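Local coordinates for protein sugar ABC transporter (Agrobacterium radiobacter, PDB 4RXT) that probably serves as the solute-binding protein of a carbohydrate ABC transporter and binds alpha-L-arabinopyranose, at residues Ala65-Pro70 with Pro88-Asp93; Lys78-Ala83 with Ser98-Ser103; Ile7-Lys12 with Ile21-Ala26. All coordinates share one frame; numbering follows the deposited sequence. Where two conformers were deposited one is given.

How the contacts relate
All three contacts belong to one lobe, around its parallel sheet. Contact 1 pairs two of its central strands, and contact 3 lays helix 17-33 against the next strand, 9-11. Their centres are about 9 Å apart, with Val67 O and Ile10 N probably hydrogen-bonded at 2.8 Å. Contact 2, with helix 77-84 packed on Ile89, lies on the opposite face from helix 17-33, its centre also about 9 Å from that of contact 1; a probable hydrogen bond, Lys102 N to Ile89 O at 2.9 Å, joins them. Contacts 2 and 3, centres about 18 Å apart, do not touch. Asp93 and Lys12 bring contacts 1 and 3 to the sugar; the Phe101 side chain is about 13 Å from it.

Contact 1. Residues Ala65-Pro70 with Pro88-Asp93; sequences AIVISP and PIIGID. With ARA (alpha-L-arabinopyranose), chain B.
With CG1 of Ile68 anti to its backbone N (chi1 -176°), CG2 is left between the backbone N and the carbonyl carbon and meets Ile89 CG2 at 3.6 Å. The chi2 of Ile89, -63°, swings its CD1 back to 4.0 Å from Ile66 CB, and the Ile66 and Ile89 side chains run side by side in the same direction. These residues belong to neighbouring parallel strands of a beta-alpha-beta unit, linked through helix 77-84 in the Rossmann-like lobe of a type I periplasmic binding protein. The short strand axes diverge by 23°. Pairing alternates: Ile66 N donates to Pro88 O at 3.0 Å, Ile66 O accepts from Ile90 N at 2.8 Å, Ile68 N reaches Ile90 O at 2.9 Å and Ile68 O accepts from Ile92 N at 2.9 Å. On the other face of the sheet, Val67 CG1 meets Ile92 CG2 with the side chains roughly perpendicular, Val67 also touching helix 249-264 and Ile92 helix 17-33. Beyond the strand, Asp93 grips the sugar with both carboxylate oxygens: arabinopyranose O2 donates to Asp93 OD1 at 2.5 Å, and O3 to Asp93 OD2, also at 2.5 Å.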
loop_
_atom_site.group_PDB
_atom_site.type_symbol
_atom_site.label_atom_id
_atom_site.label_comp_id
_atom_site.label_asym_id
_atom_site.label_seq_id
_atom_site.Cartn_x
_atom_site.Cartn_y
_atom_site.Cartn_z
ATOM N N ALA A 65 -22.288 8.359 -4.342
ATOM C CA ALA A 65 -21.451 7.185 -4.302
ATOM C C ALA A 65 -20.361 7.433 -3.250
ATOM O O ALA A 65 -20.196 8.569 -2.798
ATOM C CB ALA A 65 -20.852 6.920 -5.669
ATOM N N ILE A 66 -19.639 6.385 -2.895
ATOM C CA ILE A 66 -18.509 6.471 -1.983
ATOM C C ILE A 66 -17.344 5.659 -2.534
ATOM O O ILE A 66 -17.540 4.533 -3.036
ATOM C CB ILE A 66 -18.875 5.940 -0.552
ATOM C CG1 ILE A 66 -19.873 6.881 0.142
ATOM C CG2 ILE A 66 -17.623 5.742 0.314
ATOM C CD1 ILE A 66 -20.619 6.244 1.301
ATOM N N VAL A 67 -16.153 6.248 -2.439
ATOM C CA VAL A 67 -14.900 5.544 -2.707
ATOM C C VAL A 67 -14.237 5.266 -1.377
ATOM O O VAL A 67 -14.111 6.150 -0.541
ATOM C CB VAL A 67 -13.933 6.352 -3.602
ATOM C CG1 VAL A 67 -12.606 5.607 -3.812
ATOM C CG2 VAL A 67 -14.598 6.664 -4.936
ATOM N N ILE A 68 -13.824 4.029 -1.157
ATOM C CA ILE A 68 -13.172 3.656 0.092
ATOM C C ILE A 68 -11.990 2.718 -0.115
ATOM O O ILE A 68 -12.040 1.828 -0.967
ATOM C CB ILE A 68 -14.180 3.038 1.104
ATOM C CG1 ILE A 68 -13.554 2.719 2.458
ATOM C CG2 ILE A 68 -14.888 1.799 0.537
ATOM C CD1 ILE A 68 -14.542 2.519 3.581
ATOM N N SER A 69 -10.951 2.936 0.703
ATOM C CA SER A 69 -9.838 1.977 0.868
ATOM C C SER A 69 -10.045 1.256 2.198
ATOM O O SER A 69 -9.623 1.742 3.208
ATOM C CB SER A 69 -8.467 2.683 0.845
ATOM O OG SER A 69 -8.390 3.580 1.925
ATOM N N PRO A 70 -10.685 0.070 2.168
ATOM C CA PRO A 70 -10.970 -0.603 3.423
ATOM C C PRO A 70 -9.716 -0.904 4.226
ATOM O O PRO A 70 -8.805 -1.548 3.739
ATOM C CB PRO A 70 -11.671 -1.893 3.000
ATOM C CG PRO A 70 -12.172 -1.647 1.619
ATOM C CD PRO A 70 -11.228 -0.645 1.001
ATOM N N PRO A 88 -23.889 3.261 -3.796
ATOM C CA PRO A 88 -22.859 2.445 -4.462
ATOM C C PRO A 88 -21.460 2.731 -3.939
ATOM O O PRO A 88 -21.074 3.908 -3.771
ATOM C CB PRO A 88 -22.940 2.830 -5.938
ATOM C CG PRO A 88 -23.739 4.048 -5.981
ATOM C CD PRO A 88 -24.481 4.250 -4.698
ATOM N N ILE A 89 -20.710 1.643 -3.769
ATOM C CA ILE A 89 -19.390 1.677 -3.130
ATOM C C ILE A 89 -18.369 1.209 -4.133
ATOM O O ILE A 89 -18.501 0.161 -4.735
ATOM C CB ILE A 89 -19.316 0.789 -1.864
ATOM C CG1 ILE A 89 -20.545 1.008 -0.951
ATOM C CG2 ILE A 89 -17.979 0.969 -1.129
ATOM C CD1 ILE A 89 -20.670 2.405 -0.390
ATOM N N ILE A 90 -17.356 2.048 -4.337
ATOM C CA ILE A 90 -16.227 1.745 -5.192
ATOM C C ILE A 90 -15.029 1.542 -4.260
ATOM O O ILE A 90 -14.720 2.405 -3.410
ATOM C CB ILE A 90 -15.982 2.889 -6.212
ATOM C CG1 ILE A 90 -17.023 2.851 -7.365
ATOM C CG2 ILE A 90 -14.564 2.835 -6.754
ATOM C CD1 ILE A 90 -18.479 3.036 -6.932
ATOM N N GLY A 91 -14.353 0.404 -4.405
ATOM C CA GLY A 91 -13.172 0.107 -3.581
ATOM C C GLY A 91 -11.861 0.437 -4.255
ATOM O O GLY A 91 -11.729 0.368 -5.485
ATOM N N ILE A 92 -10.891 0.820 -3.420
ATOM C CA ILE A 92 -9.515 0.999 -3.888
ATOM C C ILE A 92 -8.519 0.337 -2.921
ATOM O O ILE A 92 -8.794 0.162 -1.717
ATOM C CB ILE A 92 -9.145 2.481 -4.145
ATOM C CG1 ILE A 92 -9.236 3.316 -2.874
ATOM C CG2 ILE A 92 -10.018 3.062 -5.250
ATOM C CD1 ILE A 92 -8.554 4.677 -3.004
ATOM N N ASP A 93 -7.367 -0.037 -3.479
ATOM C CA ASP A 93 -6.136 -0.344 -2.713
ATOM C C ASP A 93 -6.062 -1.675 -1.963
ATOM O O ASP A 93 -5.010 -2.299 -1.980
ATOM C CB ASP A 93 -5.739 0.842 -1.808
ATOM C CG ASP A 93 -4.446 0.581 -1.042
ATOM O OD1 ASP A 93 -3.367 0.812 -1.636
ATOM O OD2 ASP A 93 -4.529 0.113 0.118
HETATM C C1 ARA B . 0.353 1.353 0.972
HETATM C C2 ARA B . -0.717 0.245 0.912
HETATM C C3 ARA B . -1.863 0.601 1.842
HETATM C C4 ARA B . -1.361 0.932 3.259
HETATM C C5 ARA B . 0.092 1.159 3.280
HETATM O O1 ARA B . 1.389 0.482 0.535
HETATM O O2 ARA B . -1.240 0.113 -0.424
HETATM O O3 ARA B . -2.826 -0.466 1.796
HETATM O O4 ARA B . -1.451 -0.177 4.157
HETATM O O5 ARA B . 0.601 1.986 2.221
#

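Contact 2. Residues Lys78-Ala83 with Ser98-Ser103; sequences KPVDEA and SKAFKS
Val80 sets its CG1 over one face of the Phe101 ring, a CH-pi contact between helix 77-84 and the loop that runs from strand 89-92 to strand 103-106 in a Rossmann-like lobe. The carbon lies 4.0 Å from the Phe101 ring centroid and 19° off the ring normal, displaced toward the rim. Its place follows from chi1 of 169°, which turns Val80 CG1 anti to the backbone N, while CG2 reaches Phe101 CZ at 4.0 Å. The two side chains cross at about a right angle. Of the residues here, Val80 loses most surface to the contact, and its CG1 also lies 3.6 Å from Ser98 OG.

Ser98 and Asp81 supply the polar half. Ser98 OG donates to Asp81 OD1 at 2.6 Å, meeting the oxygen from above the carboxylate, 38° out of its plane. The same hydroxyl oxygen accepts from Ala100 N at 3.0 Å, which makes an ST turn, so the hydroxyl ties the helix to the loop while bracing the loop's own bend. Ala100 CB packs beside Asp81 OD1. That carboxylate oxygen has a second donor, a water at 2.8 Å from Asp81 OD1, and the water in turn accepts from Lys99 N at 2.8 Å.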
loop_
_atom_site.group_PDB
_atom_site.type_symbol
_atom_site.label_atom_id
_atom_site.label_comp_id
_atom_site.label_asym_id
_atom_site.label_seq_id
_atom_site.Cartn_x
_atom_site.Cartn_y
_atom_site.Cartn_z
ATOM N N LYS A 78 -18.910 -6.437 6.479
ATOM C CA LYS A 78 -20.281 -6.122 6.855
ATOM C C LYS A 78 -20.581 -4.608 6.716
ATOM O O LYS A 78 -21.611 -4.236 6.183
ATOM C CB LYS A 78 -20.460 -6.589 8.290
ATOM C CG LYS A 78 -21.802 -7.106 8.604
ATOM C CD LYS A 78 -22.788 -5.972 8.720
ATOM C CE LYS A 78 -24.192 -6.523 8.838
ATOM N NZ LYS A 78 -24.344 -7.369 10.042
ATOM N N PRO A 79 -19.636 -3.717 7.151
ATOM C CA PRO A 79 -19.940 -2.310 6.960
ATOM C C PRO A 79 -20.139 -1.941 5.492
ATOM O O PRO A 79 -21.015 -1.152 5.185
ATOM C CB PRO A 79 -18.728 -1.613 7.582
ATOM C CG PRO A 79 -18.382 -2.519 8.721
ATOM C CD PRO A 79 -18.600 -3.895 8.183
ATOM N N VAL A 80 -19.330 -2.525 4.603
ATOM C CA VAL A 80 -19.523 -2.275 3.187
ATOM C C VAL A 80 -20.843 -2.858 2.685
ATOM O O VAL A 80 -21.538 -2.191 1.912
ATOM C CB VAL A 80 -18.323 -2.727 2.349
ATOM C CG1 VAL A 80 -18.646 -2.699 0.868
ATOM C CG2 VAL A 80 -17.120 -1.834 2.671
ATOM N N ASP A 81 -21.202 -4.066 3.140
ATOM C CA ASP A 81 -22.487 -4.670 2.740
ATOM C C ASP A 81 -23.629 -3.715 3.133
ATOM O O ASP A 81 -24.570 -3.488 2.362
ATOM C CB ASP A 81 -22.719 -6.029 3.427
ATOM C CG ASP A 81 -21.902 -7.185 2.828
ATOM O OD1 ASP A 81 -21.423 -7.097 1.674
ATOM O OD2 ASP A 81 -21.752 -8.199 3.559
ATOM N N GLU A 82 -23.546 -3.177 4.353
ATOM C CA GLU A 82 -24.586 -2.294 4.866
ATOM C C GLU A 82 -24.677 -1.007 4.064
ATOM O O GLU A 82 -25.779 -0.570 3.689
ATOM C CB GLU A 82 -24.403 -2.014 6.362
ATOM C CG GLU A 82 -24.611 -3.240 7.247
ATOM C CD GLU A 82 -25.994 -3.827 7.091
ATOM O OE1 GLU A 82 -26.961 -3.037 7.085
ATOM O OE2 GLU A 82 -26.117 -5.060 6.955
ATOM N N ALA A 83 -23.515 -0.369 3.857
ATOM C CA ALA A 83 -23.449 0.847 3.057
ATOM C C ALA A 83 -24.041 0.672 1.659
ATOM O O ALA A 83 -24.772 1.537 1.165
ATOM C CB ALA A 83 -22.013 1.328 2.949
ATOM N N SER A 98 -16.502 -8.441 1.249
ATOM C CA SER A 98 -17.770 -8.028 0.682
ATOM C C SER A 98 -17.685 -8.147 -0.830
ATOM O O SER A 98 -16.698 -7.790 -1.442
ATOM C CB SER A 98 -18.117 -6.588 1.047
ATOM O OG SER A 98 -19.313 -6.174 0.374
ATOM N N LYS A 99 -18.773 -8.628 -1.413
ATOM C CA LYS A 99 -18.924 -8.694 -2.880
ATOM C C LYS A 99 -19.784 -7.522 -3.385
ATOM O O LYS A 99 -20.203 -7.487 -4.550
ATOM C CB LYS A 99 -19.545 -10.049 -3.337
ATOM C CG LYS A 99 -18.694 -11.269 -3.053
ATOM C CD LYS A 99 -17.403 -11.256 -3.866
ATOM C CE LYS A 99 -16.351 -12.203 -3.285
ATOM N NZ LYS A 99 -14.974 -11.675 -3.497
ATOM N N ALA A 100 -20.004 -6.540 -2.523
ATOM C CA ALA A 100 -20.981 -5.493 -2.829
ATOM C C ALA A 100 -20.412 -4.355 -3.632
ATOM O O ALA A 100 -21.176 -3.529 -4.142
ATOM C CB ALA A 100 -21.602 -4.946 -1.564
ATOM N N PHE A 101 -19.087 -4.329 -3.769
ATOM C CA PHE A 101 -18.426 -3.251 -4.509
ATOM C C PHE A 101 -18.845 -3.231 -5.989
ATOM O O PHE A 101 -18.990 -4.256 -6.599
ATOM C CB PHE A 101 -16.908 -3.410 -4.474
ATOM C CG PHE A 101 -16.281 -3.263 -3.108
ATOM C CD1 PHE A 101 -16.082 -2.025 -2.533
ATOM C CD2 PHE A 101 -15.903 -4.412 -2.380
ATOM C CE1 PHE A 101 -15.450 -1.908 -1.318
ATOM C CE2 PHE A 101 -15.298 -4.292 -1.150
ATOM C CZ PHE A 101 -15.099 -3.038 -0.611
ATOM N N LYS A 102 -19.043 -2.049 -6.538
ATOM C CA LYS A 102 -19.377 -1.869 -7.956
ATOM C C LYS A 102 -18.166 -1.903 -8.861
ATOM O O LYS A 102 -18.252 -2.193 -10.058
ATOM C CB LYS A 102 -20.145 -0.557 -8.182
ATOM C CG LYS A 102 -21.470 -0.484 -7.442
ATOM C CD LYS A 102 -22.347 -1.673 -7.787
ATOM C CE LYS A 102 -23.775 -1.492 -7.293
ATOM N NZ LYS A 102 -24.601 -2.719 -7.479
ATOM N N SER A 103 -17.036 -1.542 -8.285
ATOM C CA SER A 103 -15.752 -1.615 -8.985
ATOM C C SER A 103 -14.665 -1.601 -7.951
ATOM O O SER A 103 -14.901 -1.200 -6.797
ATOM C CB SER A 103 -15.565 -0.451 -9.972
ATOM O OG SER A 103 -14.410 -0.593 -10.786
HETATM O O HOH W 1 -20.985 -9.398 0.187
#

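Contact 3. Residues Ile7-Lys12 with Ile21-Ala26; sequences IPIIVK and IVLAGA. With ARA (alpha-L-arabinopyranose), chain B.
Ile9 carries the close half of this contact: its two branches share Ala26 of helix 17-33 and separately reach Leu23 (through CG2) and Val22 (through CD1). This is the first strand and helix of the beta-alpha-beta unit that strand 39-41 completes; strand 9-11 and the helix run almost antiparallel (174°), their short axes 9.7 Å apart. A chi1 of -174° sends Ile9 CG1 anti to the backbone N, and the other branch, CG2, presses on Leu23 CD2 at 3.5 Å. The longer branch ends in CD1, which lies 3.7 Å from Ala26 CB and 3.8 Å from Val22 CG1. Val22 and Leu23, with Ala26 one turn further on, thus close round Ile9, all of them buried.

Packing is looser toward the sugar end of the strand. Val11 CG1 still meets Leu23 CD2 at 3.7 Å, but it approaches Val22 CG1 only to 4.2 Å. Ile10 turns away from this helix and packs on helix 48-60. Just past the strand, Lys12 takes no part in the helix packing; its chain extends into the ligand pocket, where Lys12 NZ donates to arabinopyranose O3 at 3.1 Å.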
loop_
_atom_site.group_PDB
_atom_site.type_symbol
_atom_site.label_atom_id
_atom_site.label_comp_id
_atom_site.label_asym_id
_atom_site.label_seq_id
_atom_site.Cartn_x
_atom_site.Cartn_y
_atom_site.Cartn_z
ATOM N N ILE A 7 -19.444 12.762 -3.807
ATOM C CA ILE A 7 -18.779 11.447 -3.759
ATOM C C ILE A 7 -17.586 11.549 -2.799
ATOM O O ILE A 7 -16.499 11.963 -3.196
ATOM C CB ILE A 7 -18.360 10.953 -5.177
ATOM C CG1 ILE A 7 -19.580 10.915 -6.090
ATOM C CG2 ILE A 7 -17.702 9.581 -5.055
ATOM C CD1 ILE A 7 -19.295 10.517 -7.525
ATOM N N PRO A 8 -17.811 11.226 -1.516
ATOM C CA PRO A 8 -16.720 11.164 -0.572
ATOM C C PRO A 8 -15.704 10.083 -0.914
ATOM O O PRO A 8 -16.052 9.040 -1.483
ATOM C CB PRO A 8 -17.390 10.817 0.758
ATOM C CG PRO A 8 -18.833 11.078 0.552
ATOM C CD PRO A 8 -19.069 10.822 -0.888
ATOM N N ILE A 9 -14.471 10.344 -0.523
ATOM C CA ILE A 9 -13.410 9.335 -0.531
ATOM C C ILE A 9 -12.927 9.149 0.908
ATOM O O ILE A 9 -12.666 10.136 1.626
ATOM C CB ILE A 9 -12.219 9.698 -1.467
ATOM C CG1 ILE A 9 -11.231 8.520 -1.531
ATOM C CG2 ILE A 9 -11.584 11.063 -1.130
ATOM C CD1 ILE A 9 -10.316 8.582 -2.746
ATOM N N ILE A 10 -12.843 7.881 1.302
ATOM C CA ILE A 10 -12.458 7.502 2.651
ATOM C C ILE A 10 -11.181 6.704 2.541
ATOM O O ILE A 10 -11.161 5.593 2.022
ATOM C CB ILE A 10 -13.551 6.644 3.351
ATOM C CG1 ILE A 10 -14.885 7.391 3.354
ATOM C CG2 ILE A 10 -13.116 6.275 4.779
ATOM C CD1 ILE A 10 -16.064 6.545 3.775
ATOM N N VAL A 11 -10.100 7.289 3.028
ATOM C CA VAL A 11 -8.793 6.655 3.008
ATOM C C VAL A 11 -8.485 6.003 4.347
ATOM O O VAL A 11 -9.221 6.212 5.315
ATOM C CB VAL A 11 -7.687 7.625 2.602
ATOM C CG1 VAL A 11 -7.947 8.136 1.178
ATOM C CG2 VAL A 11 -7.581 8.775 3.601
ATOM N N LYS A 12 -7.432 5.183 4.398
ATOM C CA LYS A 12 -7.081 4.505 5.674
ATOM C C LYS A 12 -6.506 5.472 6.719
ATOM O O LYS A 12 -6.638 5.241 7.907
ATOM C CB LYS A 12 -6.054 3.386 5.454
ATOM C CG LYS A 12 -6.477 2.274 4.513
ATOM C CD LYS A 12 -5.506 1.122 4.583
ATOM C CE LYS A 12 -5.839 0.005 3.621
ATOM N NZ LYS A 12 -4.942 -1.163 3.880
ATOM N N ILE A 21 -1.469 11.219 -1.616
ATOM C CA ILE A 21 -1.385 11.120 -3.091
ATOM C C ILE A 21 -2.745 10.690 -3.635
ATOM O O ILE A 21 -3.267 11.263 -4.561
ATOM C CB ILE A 21 -0.306 10.136 -3.588
ATOM C CG1 ILE A 21 1.109 10.594 -3.173
ATOM C CG2 ILE A 21 -0.381 10.018 -5.120
ATOM C CD1 ILE A 21 2.168 9.506 -3.320
ATOM N N VAL A 22 -3.328 9.649 -3.022
ATOM C CA VAL A 22 -4.704 9.209 -3.366
ATOM C C VAL A 22 -5.689 10.377 -3.298
ATOM O O VAL A 22 -6.484 10.599 -4.213
ATOM C CB VAL A 22 -5.182 8.066 -2.455
ATOM C CG1 VAL A 22 -6.638 7.706 -2.755
ATOM C CG2 VAL A 22 -4.266 6.869 -2.579
ATOM N N LEU A 23 -5.625 11.151 -2.208
ATOM C CA LEU A 23 -6.529 12.289 -2.033
ATOM C C LEU A 23 -6.292 13.406 -3.063
ATOM O O LEU A 23 -7.238 13.998 -3.541
ATOM C CB LEU A 23 -6.419 12.859 -0.604
ATOM C CG LEU A 23 -6.949 11.994 0.532
ATOM C CD1 LEU A 23 -6.658 12.689 1.856
ATOM C CD2 LEU A 23 -8.428 11.675 0.363
ATOM N N ALA A 24 -5.025 13.646 -3.399
ATOM C CA ALA A 24 -4.721 14.551 -4.478
ATOM C C ALA A 24 -5.377 14.121 -5.831
ATOM O O ALA A 24 -5.939 14.961 -6.574
ATOM C CB ALA A 24 -3.210 14.736 -4.605
ATOM N N GLY A 25 -5.330 12.820 -6.137
ATOM C CA GLY A 25 -5.983 12.322 -7.329
ATOM C C GLY A 25 -7.507 12.524 -7.311
ATOM O O GLY A 25 -8.106 12.977 -8.303
ATOM N N ALA A 26 -8.120 12.151 -6.180
ATOM C CA ALA A 26 -9.543 12.293 -5.986
ATOM C C ALA A 26 -9.963 13.760 -6.101
ATOM O O ALA A 26 -10.995 14.081 -6.703
ATOM C CB ALA A 26 -9.943 11.715 -4.630
HETATM C C1 ARA B . 0.353 1.353 0.972
HETATM C C2 ARA B . -0.717 0.245 0.912
HETATM C C3 ARA B . -1.863 0.601 1.842
HETATM C C4 ARA B . -1.361 0.932 3.259
HETATM C C5 ARA B . 0.092 1.159 3.280
HETATM O O1 ARA B . 1.389 0.482 0.535
HETATM O O2 ARA B . -1.240 0.113 -0.424
HETATM O O3 ARA B . -2.826 -0.466 1.796
HETATM O O4 ARA B . -1.451 -0.177 4.157
HETATM O O5 ARA B . 0.601 1.986 2.221
#